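Local coordinates for protein Rho guanyl nucleotide exchange factor (Rom2), putative (Aspergillus fumigatus Af293, PDB 5O51) that probably acts, as a whole protein, as a guanyl-nucleotide exchange factor for Rho-type GTPases, this piece being its beta-propeller CNH domain, at residues P106-A118 / C128-Y142. Sequence-based numbering, arbitrary orientation.
Sequences PKKIQGHANFFKA and CSVKTSALSSTIKVY
A chi1 of 172° swings CG of Q110 away from its own backbone nitrogen, and the chain, extended beyond, carries the amide across to S129 and to K140 and Y142 of strand 137-142; chi1 of 61° in F115 sets CG between N and the carbonyl carbon and turns a face of the ring to V130. The case illustrates how neighbouring blades of a propeller are stitched together, since 107-110 is the last strand of one four-stranded sheet and 115-120 the first of the next. Q110 OE1 collects three weak hydrogen bonds, from S129 OG at 3.0 Å, Y142 OH and K140 NZ, while NE2 turns back to H112 O at 3.0 Å, which helps to set the amide's rotation. I109 CG2 sits over one face of the Y142 ring, 3.7 Å from its centroid, a CH-pi contact displaced toward the rim. In the hairpin, K117 and C128 form a hydrogen-bonded antiparallel pair. A classic bulge at N114 and F115 lets V130 O accept from both backbone nitrogens, and N114 OD1 receives T132 N at 2.9 Å from above its carbonyl plane. V130 CB stands over the centre of the F115 ring, 4.1 Å from the centroid. L85, on strand 84-89 of the preceding blade, touches both F116 and S129. The N114 side chain thus adds one more bond beside the backbone ladder, and three weak bonds to one oxygen of a buried glutamine probably compensate for its loss of solvent where two blades meet.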
ATOM      1  N   PRO A 106     -11.394  18.665   8.498  1.00 48.99           N
ATOM      2  CA  PRO A 106     -11.145  17.967   7.226  1.00 55.72           C
ATOM      3  C   PRO A 106     -11.620  18.705   6.015  1.00 57.95           C
ATOM      4  O   PRO A 106     -12.621  19.353   6.085  1.00 68.24           O
ATOM      5  CB  PRO A 106     -11.941  16.659   7.362  1.00 52.85           C
ATOM      6  CG  PRO A 106     -12.981  16.970   8.394  1.00 55.05           C
ATOM      7  CD  PRO A 106     -12.252  17.850   9.384  1.00 53.75           C
ATOM      8  N   LYS A 107     -10.903  18.555   4.905  1.00 53.72           N
ATOM      9  CA  LYS A 107     -11.366  18.944   3.600  1.00 50.73           C
ATOM     10  C   LYS A 107     -11.779  17.678   2.807  1.00 54.09           C
ATOM     11  O   LYS A 107     -10.943  16.832   2.464  1.00 52.54           O
ATOM     12  CB  LYS A 107     -10.266  19.753   2.955  1.00 57.66           C
ATOM     13  CG  LYS A 107     -10.673  20.513   1.725  1.00 68.86           C
ATOM     14  CD  LYS A 107      -9.822  21.776   1.557  1.00 78.54           C
ATOM     15  CE  LYS A 107      -9.725  22.200   0.085  1.00 84.99           C
ATOM     16  NZ  LYS A 107     -11.046  22.251  -0.629  1.00 83.50           N
ATOM     17  N   LYS A 108     -13.076  17.513   2.537  1.00 49.37           N
ATOM     18  CA  LYS A 108     -13.573  16.402   1.682  1.00 52.28           C
ATOM     19  C   LYS A 108     -12.982  16.382   0.267  1.00 57.38           C
ATOM     20  O   LYS A 108     -12.948  17.398  -0.404  1.00 54.54           O
ATOM     21  CB  LYS A 108     -15.077  16.499   1.554  1.00 58.47           C
ATOM     22  CG  LYS A 108     -15.699  15.276   0.937  1.00 67.69           C
ATOM     23  CD  LYS A 108     -17.213  15.386   1.052  1.00 77.13           C
ATOM     24  CE  LYS A 108     -17.919  14.119   0.603  1.00 82.68           C
ATOM     25  NZ  LYS A 108     -19.376  14.308   0.311  1.00 89.82           N
ATOM     26  N   ILE A 109     -12.470  15.246  -0.175  1.00 57.70           N
ATOM     27  CA  ILE A 109     -11.930  15.177  -1.534  1.00 58.60           C
ATOM     28  C   ILE A 109     -12.919  14.395  -2.365  1.00 56.65           C
ATOM     29  O   ILE A 109     -13.313  14.843  -3.410  1.00 62.97           O
ATOM     30  CB  ILE A 109     -10.538  14.536  -1.632  1.00 57.38           C
ATOM     31  CG1 ILE A 109      -9.514  15.341  -0.831  1.00 56.00           C
ATOM     32  CG2 ILE A 109     -10.091  14.443  -3.103  1.00 57.81           C
ATOM     33  CD1 ILE A 109      -8.352  14.484  -0.387  1.00 60.63           C
ATOM     34  N   GLN A 110     -13.310  13.239  -1.872  1.00 54.56           N
ATOM     35  CA  GLN A 110     -14.290  12.420  -2.488  1.00 54.69           C
ATOM     36  C   GLN A 110     -15.112  11.700  -1.409  1.00 65.75           C
ATOM     37  O   GLN A 110     -14.552  11.127  -0.418  1.00 53.21           O
ATOM     38  CB  GLN A 110     -13.579  11.404  -3.336  1.00 61.70           C
ATOM     39  CG  GLN A 110     -14.488  10.333  -3.901  1.00 67.53           C
ATOM     40  CD  GLN A 110     -13.925   9.742  -5.177  1.00 73.22           C
ATOM     41  OE1 GLN A 110     -13.550  10.478  -6.100  1.00 92.86           O
ATOM     42  NE2 GLN A 110     -13.886   8.411  -5.251  1.00 73.03           N
ATOM     43  N   GLY A 111     -16.420  11.649  -1.680  1.00 60.03           N
ATOM     44  CA  GLY A 111     -17.412  11.123  -0.768  1.00 55.21           C
ATOM     45  C   GLY A 111     -17.444   9.648  -0.495  1.00 57.94           C
ATOM     46  O   GLY A 111     -17.702   9.249   0.669  1.00 68.27           O
ATOM     47  N   HIS A 112     -17.219   8.844  -1.541  1.00 56.18           N
ATOM     48  CA  HIS A 112     -17.332   7.386  -1.477  1.00 58.99           C
ATOM     49  C   HIS A 112     -16.079   6.863  -2.167  1.00 58.26           C
ATOM     50  O   HIS A 112     -15.841   7.231  -3.286  1.00 69.71           O
ATOM     51  CB  HIS A 112     -18.615   6.898  -2.189  1.00 67.93           C
ATOM     52  CG  HIS A 112     -18.992   5.482  -1.860  1.00 74.25           C
ATOM     53  ND1 HIS A 112     -18.433   4.396  -2.496  1.00 75.82           N
ATOM     54  CD2 HIS A 112     -19.846   4.979  -0.938  1.00 77.93           C
ATOM     55  CE1 HIS A 112     -18.919   3.283  -1.975  1.00 80.24           C
ATOM     56  NE2 HIS A 112     -19.788   3.610  -1.034  1.00 81.85           N
ATOM     57  N   ALA A 113     -15.250   6.069  -1.486  1.00 57.36           N
ATOM     58  CA  ALA A 113     -14.021   5.511  -2.090  1.00 51.23           C
ATOM     59  C   ALA A 113     -13.628   4.282  -1.357  1.00 48.20           C
ATOM     60  O   ALA A 113     -13.719   4.204  -0.119  1.00 57.29           O
ATOM     61  CB  ALA A 113     -12.876   6.537  -2.067  1.00 50.05           C
ATOM     62  N   ASN A 114     -13.176   3.310  -2.098  1.00 49.11           N
ATOM     63  CA  ASN A 114     -12.693   2.052  -1.547  1.00 52.41           C
ATOM     64  C   ASN A 114     -11.166   1.993  -1.290  1.00 54.07           C
ATOM     65  O   ASN A 114     -10.771   1.374  -0.346  1.00 51.33           O
ATOM     66  CB  ASN A 114     -13.154   0.912  -2.482  1.00 54.04           C
ATOM     67  CG  ASN A 114     -14.672   0.900  -2.614  1.00 64.68           C
ATOM     68  OD1 ASN A 114     -15.243   1.305  -3.640  1.00 58.35           O
ATOM     69  ND2 ASN A 114     -15.333   0.578  -1.502  1.00 61.22           N
ATOM     70  N   PHE A 115     -10.336   2.569  -2.159  1.00 52.92           N
ATOM     71  CA  PHE A 115      -8.891   2.774  -1.899  1.00 48.46           C
ATOM     72  C   PHE A 115      -8.358   3.977  -2.663  1.00 53.29           C
ATOM     73  O   PHE A 115      -9.102   4.619  -3.434  1.00 52.27           O
ATOM     74  CB  PHE A 115      -8.001   1.510  -2.083  1.00 56.45           C
ATOM     75  CG  PHE A 115      -7.989   0.903  -3.469  1.00 59.64           C
ATOM     76  CD1 PHE A 115      -8.947  -0.039  -3.837  1.00 63.41           C
ATOM     77  CD2 PHE A 115      -6.961   1.164  -4.356  1.00 58.40           C
ATOM     78  CE1 PHE A 115      -8.920  -0.642  -5.088  1.00 62.01           C
ATOM     79  CE2 PHE A 115      -6.918   0.561  -5.610  1.00 57.30           C
ATOM     80  CZ  PHE A 115      -7.897  -0.343  -5.980  1.00 63.82           C
ATOM     81  N   PHE A 116      -7.120   4.366  -2.341  1.00 42.72           N
ATOM     82  CA  PHE A 116      -6.435   5.418  -3.049  1.00 43.94           C
ATOM     83  C   PHE A 116      -4.933   5.196  -3.215  1.00 46.49           C
ATOM     84  O   PHE A 116      -4.343   4.379  -2.533  1.00 41.63           O
ATOM     85  CB  PHE A 116      -6.733   6.741  -2.395  1.00 43.95           C
ATOM     86  CG  PHE A 116      -5.912   7.057  -1.153  1.00 41.71           C
ATOM     87  CD1 PHE A 116      -4.690   7.713  -1.252  1.00 39.98           C
ATOM     88  CD2 PHE A 116      -6.419   6.786   0.125  1.00 42.46           C
ATOM     89  CE1 PHE A 116      -3.970   8.067  -0.117  1.00 40.09           C
ATOM     90  CE2 PHE A 116      -5.705   7.145   1.261  1.00 40.10           C
ATOM     91  CZ  PHE A 116      -4.474   7.810   1.133  1.00 38.65           C
ATOM     92  N   LYS A 117      -4.318   5.991  -4.084  1.00 49.70           N
ATOM     93  CA  LYS A 117      -2.880   5.990  -4.281  1.00 44.85           C
ATOM     94  C   LYS A 117      -2.347   7.389  -4.681  1.00 52.71           C
ATOM     95  O   LYS A 117      -2.857   8.046  -5.591  1.00 54.23           O
ATOM     96  CB  LYS A 117      -2.554   4.965  -5.342  1.00 54.14           C
ATOM     97  CG  LYS A 117      -1.078   4.781  -5.589  1.00 59.32           C
ATOM     98  CD  LYS A 117      -0.482   3.883  -4.545  1.00 67.78           C
ATOM     99  CE  LYS A 117       1.042   3.919  -4.574  1.00 73.66           C
ATOM    100  NZ  LYS A 117       1.583   3.718  -5.943  1.00 82.11           N
ATOM    101  N   ALA A 118      -1.328   7.839  -3.970  1.00 50.09           N
ATOM    102  CA  ALA A 118      -0.668   9.118  -4.243  1.00 61.79           C
ATOM    103  C   ALA A 118       0.711   8.827  -4.737  1.00 72.20           C
ATOM    104  O   ALA A 118       1.514   8.237  -3.993  1.00 73.81           O
ATOM    105  CB  ALA A 118      -0.548   9.944  -2.979  1.00 58.98           C
ATOM    106  N   CYS A 128      -5.010   9.376  -6.737  1.00 53.60           N
ATOM    107  CA  CYS A 128      -6.166   8.666  -7.353  1.00 53.67           C
ATOM    108  C   CYS A 128      -7.007   8.037  -6.302  1.00 56.30           C
ATOM    109  O   CYS A 128      -6.468   7.421  -5.392  1.00 56.21           O
ATOM    110  CB  CYS A 128      -5.787   7.522  -8.286  1.00 54.88           C
ATOM    111  SG  CYS A 128      -4.344   7.866  -9.254  1.00 78.35           S
ATOM    112  N   SER A 129      -8.318   8.151  -6.456  1.00 54.42           N
ATOM    113  CA  SER A 129      -9.296   7.419  -5.641  1.00 60.26           C
ATOM    114  C   SER A 129     -10.119   6.483  -6.512  1.00 59.97           C
ATOM    115  O   SER A 129     -10.563   6.864  -7.579  1.00 71.50           O
ATOM    116  CB  SER A 129     -10.225   8.386  -4.950  1.00 61.56           C
ATOM    117  OG  SER A 129     -10.884   9.148  -5.904  1.00 78.43           O
ATOM    118  N   VAL A 130     -10.311   5.261  -6.045  1.00 57.71           N
ATOM    119  CA  VAL A 130     -10.928   4.193  -6.797  1.00 53.68           C
ATOM    120  C   VAL A 130     -12.147   3.714  -6.035  1.00 63.58           C
ATOM    121  O   VAL A 130     -12.024   3.307  -4.888  1.00 60.07           O
ATOM    122  CB  VAL A 130      -9.954   3.043  -6.920  1.00 61.48           C
ATOM    123  CG1 VAL A 130     -10.578   1.853  -7.661  1.00 61.99           C
ATOM    124  CG2 VAL A 130      -8.676   3.536  -7.589  1.00 64.92           C
ATOM    125  N   LYS A 131     -13.326   3.827  -6.650  1.00 64.09           N
ATOM    126  CA  LYS A 131     -14.483   2.996  -6.287  1.00 73.14           C
ATOM    127  C   LYS A 131     -14.504   1.685  -7.081  1.00 65.53           C
ATOM    128  O   LYS A 131     -14.241   1.681  -8.248  1.00 64.12           O
ATOM    129  CB  LYS A 131     -15.787   3.741  -6.539  1.00 84.40           C
ATOM    130  CG  LYS A 131     -17.025   2.875  -6.282  1.00 97.34           C
ATOM    131  CD  LYS A 131     -18.267   3.709  -6.040  1.00101.05           C
ATOM    132  CE  LYS A 131     -18.650   4.539  -7.256  1.00 97.32           C
ATOM    133  NZ  LYS A 131     -19.857   5.332  -6.922  1.00 93.06           N
ATOM    134  N   THR A 132     -14.851   0.577  -6.459  1.00 68.34           N
ATOM    135  CA  THR A 132     -14.804  -0.710  -7.142  1.00 70.93           C
ATOM    136  C   THR A 132     -15.807  -1.650  -6.518  1.00 71.28           C
ATOM    137  O   THR A 132     -16.114  -1.526  -5.339  1.00 72.27           O
ATOM    138  CB  THR A 132     -13.372  -1.333  -7.086  1.00 78.01           C
ATOM    139  OG1 THR A 132     -13.286  -2.515  -7.910  1.00 75.16           O
ATOM    140  CG2 THR A 132     -12.955  -1.677  -5.638  1.00 80.70           C
ATOM    141  N   SER A 133     -16.332  -2.561  -7.334  1.00 78.50           N
ATOM    142  CA  SER A 133     -17.177  -3.683  -6.889  1.00 75.78           C
ATOM    143  C   SER A 133     -16.827  -4.897  -7.764  1.00 75.57           C
ATOM    144  O   SER A 133     -16.014  -4.764  -8.664  1.00 73.15           O
ATOM    145  CB  SER A 133     -18.662  -3.311  -7.047  1.00 75.80           C
ATOM    146  OG  SER A 133     -18.906  -2.648  -8.280  1.00 71.79           O
ATOM    147  N   ALA A 134     -17.411  -6.071  -7.506  1.00 88.23           N
ATOM    148  CA  ALA A 134     -17.475  -7.140  -8.529  1.00 83.03           C
ATOM    149  C   ALA A 134     -18.534  -6.620  -9.507  1.00 81.82           C
ATOM    150  O   ALA A 134     -19.707  -6.509  -9.142  1.00 81.21           O
ATOM    151  CB  ALA A 134     -17.886  -8.478  -7.922  1.00 81.82           C
ATOM    152  N   LEU A 135     -18.101  -6.262 -10.718  1.00 76.83           N
ATOM    153  CA  LEU A 135     -18.857  -5.424 -11.675  1.00 85.42           C
ATOM    154  C   LEU A 135     -17.854  -4.469 -12.325  1.00 90.78           C
ATOM    155  O   LEU A 135     -17.376  -4.730 -13.423  1.00 91.95           O
ATOM    156  CB  LEU A 135     -20.063  -4.664 -11.032  1.00 95.00           C
ATOM    157  CG  LEU A 135     -20.939  -3.650 -11.804  1.00 92.35           C
ATOM    158  CD1 LEU A 135     -22.415  -4.036 -11.747  1.00 84.35           C
ATOM    159  CD2 LEU A 135     -20.751  -2.220 -11.304  1.00 92.52           C
ATOM    160  N   SER A 136     -17.474  -3.401 -11.625  1.00 94.99           N
ATOM    161  CA  SER A 136     -16.680  -2.350 -12.250  1.00 89.11           C
ATOM    162  C   SER A 136     -15.900  -1.492 -11.243  1.00 80.80           C
ATOM    163  O   SER A 136     -15.968  -1.721 -10.018  1.00 60.06           O
ATOM    164  CB  SER A 136     -17.601  -1.466 -13.128  1.00 91.63           C
ATOM    165  OG  SER A 136     -18.101  -0.338 -12.423  1.00 86.34           O
ATOM    166  N   SER A 137     -15.202  -0.491 -11.795  1.00 64.95           N
ATOM    167  CA  SER A 137     -14.310   0.367 -11.047  1.00 65.97           C
ATOM    168  C   SER A 137     -14.308   1.771 -11.644  1.00 56.90           C
ATOM    169  O   SER A 137     -14.245   1.935 -12.842  1.00 65.81           O
ATOM    170  CB  SER A 137     -12.870  -0.237 -11.039  1.00 60.32           C
ATOM    171  OG  SER A 137     -12.772  -1.465 -10.271  1.00 62.22           O
ATOM    172  N   THR A 138     -14.356   2.791 -10.806  1.00 63.71           N
ATOM    173  CA  THR A 138     -14.317   4.176 -11.269  1.00 68.10           C
ATOM    174  C   THR A 138     -13.107   4.837 -10.645  1.00 74.15           C
ATOM    175  O   THR A 138     -12.965   4.803  -9.410  1.00 61.91           O
ATOM    176  CB  THR A 138     -15.554   4.928 -10.808  1.00 68.72           C
ATOM    177  OG1 THR A 138     -16.714   4.241 -11.291  1.00 73.50           O
ATOM    178  CG2 THR A 138     -15.508   6.409 -11.279  1.00 71.01           C
ATOM    179  N   ILE A 139     -12.262   5.440 -11.484  1.00 63.21           N
ATOM    180  CA  ILE A 139     -11.022   6.030 -11.034  1.00 61.11           C
ATOM    181  C   ILE A 139     -11.029   7.545 -11.204  1.00 62.75           C
ATOM    182  O   ILE A 139     -11.201   8.028 -12.315  1.00 72.44           O
ATOM    183  CB  ILE A 139      -9.822   5.487 -11.832  1.00 53.36           C
ATOM    184  CG1 ILE A 139      -9.555   4.014 -11.511  1.00 62.48           C
ATOM    185  CG2 ILE A 139      -8.583   6.297 -11.511  1.00 51.57           C
ATOM    186  CD1 ILE A 139     -10.144   3.058 -12.507  1.00 67.46           C
ATOM    187  N   LYS A 140     -10.715   8.282 -10.136  1.00 56.85           N
ATOM    188  CA  LYS A 140     -10.628   9.735 -10.188  1.00 56.64           C
ATOM    189  C   LYS A 140      -9.235  10.195  -9.815  1.00 62.58           C
ATOM    190  O   LYS A 140      -8.603   9.616  -8.928  1.00 70.43           O
ATOM    191  CB  LYS A 140     -11.634  10.368  -9.258  1.00 56.98           C
ATOM    192  CG  LYS A 140     -13.068  10.260  -9.708  1.00 69.04           C
ATOM    193  CD  LYS A 140     -13.865  11.467  -9.220  1.00 72.28           C
ATOM    194  CE  LYS A 140     -15.366  11.234  -9.316  1.00 78.29           C
ATOM    195  NZ  LYS A 140     -16.086  11.765  -8.124  1.00 82.01           N
ATOM    196  N   VAL A 141      -8.770  11.249 -10.473  1.00 58.74           N
ATOM    197  CA  VAL A 141      -7.377  11.672 -10.394  1.00 63.11           C
ATOM    198  C   VAL A 141      -7.354  13.158  -9.978  1.00 61.76           C
ATOM    199  O   VAL A 141      -8.278  13.851 -10.293  1.00 71.89           O
ATOM    200  CB  VAL A 141      -6.726  11.363 -11.746  1.00 58.94           C
ATOM    201  CG1 VAL A 141      -5.229  11.632 -11.716  1.00 60.60           C
ATOM    202  CG2 VAL A 141      -7.044   9.926 -12.152  1.00 61.37           C
ATOM    203  N   TYR A 142      -6.372  13.613  -9.191  1.00 67.00           N
ATOM    204  CA  TYR A 142      -6.408  14.969  -8.550  1.00 60.00           C
ATOM    205  C   TYR A 142      -5.069  15.636  -8.526  1.00 66.94           C
ATOM    206  O   TYR A 142      -4.063  14.967  -8.387  1.00 67.43           O
ATOM    207  CB  TYR A 142      -6.844  14.897  -7.090  1.00 62.74           C
ATOM    208  CG  TYR A 142      -8.288  14.560  -6.914  1.00 60.14           C
ATOM    209  CD1 TYR A 142      -8.708  13.246  -7.010  1.00 66.82           C
ATOM    210  CD2 TYR A 142      -9.236  15.547  -6.667  1.00 60.16           C
ATOM    211  CE1 TYR A 142     -10.034  12.902  -6.890  1.00 63.07           C
ATOM    212  CE2 TYR A 142     -10.569  15.212  -6.560  1.00 64.14           C
ATOM    213  CZ  TYR A 142     -10.955  13.883  -6.665  1.00 61.40           C
ATOM    214  OH  TYR A 142     -12.262  13.490  -6.531  1.00 65.33           O
TER